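Local coordinates for IAA acetyltransferase (Bacillus cereus ATCC 14579, PDB 1Y9K), which probably transfers an acetyl group to an amine, as an N-acetyltransferase of the GNAT family, at residues T39-Q44 and I49-L54. Sequence-based numbering, arbitrary orientation.
Sequences TYVAKQ and IGVYVL
Tyr40 and Tyr52 lay their rings nearly parallel, planes at 14°, but offset, with little overlap. Tyr52 OH sits over one face of the Tyr40 ring, toward its rim. In return, Tyr40 CB sits over one face of the Tyr52 ring, off its centre, in a CH-pi contact 3.9 Å from the centroid. With CG between the backbone N and the carbonyl carbon (chi1 75°), the Tyr52 ring leans over toward Tyr40. Its hydroxyl is hydrogen-bonded to His85 ND1 and Thr89 OG1, which probably holds the end of the ring in place. Between the strands, Tyr40 N to Tyr52 O (2.9 Å) and Tyr52 N to Tyr40 O (3.0 Å) form an antiparallel hydrogen-bonded pair. Further along, a classic beta bulge sets Ile49 and Gly50 opposite Ala42. Ala42 O takes Ile49 N at 2.8 Å and, weakly, Gly50 N. On the sheet face away from the tyrosines, Thr39 CG2 meets Val51 CG2 at 3.7 Å. The two strands make a beta hairpin of the GNAT fold. Strand 6-10 pairs antiparallel with the other edge of strand 38-43, and strand 61-69 likewise flanks strand 48-56. Helix 78-92 packs on the tyrosine face through Leu82, Ala86 and Thr89.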
# COMPACT_ATOMS: atom_id res chain seq x y z
N THR A 39 -10.77 2.68 -0.22
CA THR A 39 -10.29 1.31 -0.28
C THR A 39 -10.77 0.59 -1.54
O THR A 39 -11.96 0.59 -1.84
CB THR A 39 -10.73 0.51 0.96
OG1 THR A 39 -10.43 1.25 2.14
CG2 THR A 39 -10.02 -0.84 1.01
N TYR A 40 -9.83 -0.01 -2.27
CA TYR A 40 -10.15 -0.80 -3.45
C TYR A 40 -9.66 -2.23 -3.24
O TYR A 40 -8.59 -2.45 -2.68
CB TYR A 40 -9.51 -0.18 -4.71
CG TYR A 40 -9.95 1.24 -4.95
CD1 TYR A 40 -9.51 2.28 -4.12
CD2 TYR A 40 -10.80 1.56 -6.01
CE1 TYR A 40 -9.91 3.60 -4.32
CE2 TYR A 40 -11.21 2.88 -6.23
CZ TYR A 40 -10.76 3.89 -5.37
OH TYR A 40 -11.15 5.20 -5.56
N VAL A 41 -10.46 -3.21 -3.66
CA VAL A 41 -10.04 -4.61 -3.54
C VAL A 41 -9.85 -5.30 -4.89
O VAL A 41 -10.47 -4.93 -5.87
CB VAL A 41 -10.97 -5.45 -2.61
CG1 VAL A 41 -11.00 -4.86 -1.21
CG2 VAL A 41 -12.40 -5.57 -3.19
N ALA A 42 -8.96 -6.30 -4.91
CA ALA A 42 -8.78 -7.17 -6.06
C ALA A 42 -9.45 -8.52 -5.79
O ALA A 42 -9.27 -9.11 -4.71
CB ALA A 42 -7.31 -7.36 -6.37
N LYS A 43 -10.23 -9.00 -6.76
CA LYS A 43 -10.90 -10.30 -6.64
C LYS A 43 -10.47 -11.26 -7.75
O LYS A 43 -10.35 -10.85 -8.90
CB LYS A 43 -12.42 -10.13 -6.67
CG LYS A 43 -12.95 -9.07 -5.72
CD LYS A 43 -14.44 -9.16 -5.56
CE LYS A 43 -14.95 -7.99 -4.74
NZ LYS A 43 -16.23 -8.29 -4.05
N GLN A 44 -10.21 -12.52 -7.38
CA GLN A 44 -10.01 -13.62 -8.35
C GLN A 44 -9.99 -15.02 -7.71
O GLN A 44 -9.37 -15.23 -6.66
CB GLN A 44 -8.77 -13.42 -9.25
CG GLN A 44 -7.43 -13.72 -8.60
CD GLN A 44 -6.58 -14.65 -9.43
OE1 GLN A 44 -5.48 -14.30 -9.85
NE2 GLN A 44 -7.08 -15.86 -9.65
N ILE A 49 -8.35 -11.09 -2.88
CA ILE A 49 -6.95 -11.53 -2.77
C ILE A 49 -5.91 -10.37 -2.83
O ILE A 49 -4.70 -10.59 -2.72
CB ILE A 49 -6.62 -12.61 -3.85
CG1 ILE A 49 -7.14 -12.22 -5.24
CG2 ILE A 49 -7.23 -13.96 -3.45
CD1 ILE A 49 -6.39 -11.09 -5.92
N GLY A 50 -6.41 -9.15 -2.97
CA GLY A 50 -5.58 -7.96 -3.02
C GLY A 50 -6.37 -6.76 -2.50
O GLY A 50 -7.60 -6.76 -2.50
N VAL A 51 -5.65 -5.75 -2.05
CA VAL A 51 -6.27 -4.54 -1.55
C VAL A 51 -5.28 -3.39 -1.63
O VAL A 51 -4.07 -3.62 -1.70
CB VAL A 51 -6.80 -4.73 -0.09
CG1 VAL A 51 -5.65 -5.06 0.89
CG2 VAL A 51 -7.62 -3.53 0.37
N TYR A 52 -5.81 -2.16 -1.70
CA TYR A 52 -5.05 -0.95 -1.42
C TYR A 52 -5.96 0.15 -0.86
O TYR A 52 -7.16 0.17 -1.12
CB TYR A 52 -4.24 -0.48 -2.64
CG TYR A 52 -5.04 0.18 -3.76
CD1 TYR A 52 -5.44 1.52 -3.67
CD2 TYR A 52 -5.37 -0.52 -4.93
CE1 TYR A 52 -6.15 2.14 -4.71
CE2 TYR A 52 -6.08 0.09 -5.97
CZ TYR A 52 -6.46 1.42 -5.84
OH TYR A 52 -7.16 2.03 -6.85
N VAL A 53 -5.38 1.05 -0.07
CA VAL A 53 -6.08 2.18 0.51
C VAL A 53 -5.34 3.45 0.08
O VAL A 53 -4.12 3.57 0.28
CB VAL A 53 -6.15 2.10 2.07
CG1 VAL A 53 -6.91 3.29 2.68
CG2 VAL A 53 -6.79 0.81 2.52
N LEU A 54 -6.08 4.36 -0.55
CA LEU A 54 -5.60 5.69 -0.91
C LEU A 54 -6.06 6.71 0.12
O LEU A 54 -7.21 6.68 0.53
CB LEU A 54 -6.13 6.09 -2.29
CG LEU A 54 -5.41 5.45 -3.47
CD1 LEU A 54 -6.05 5.88 -4.77
CD2 LEU A 54 -3.93 5.81 -3.45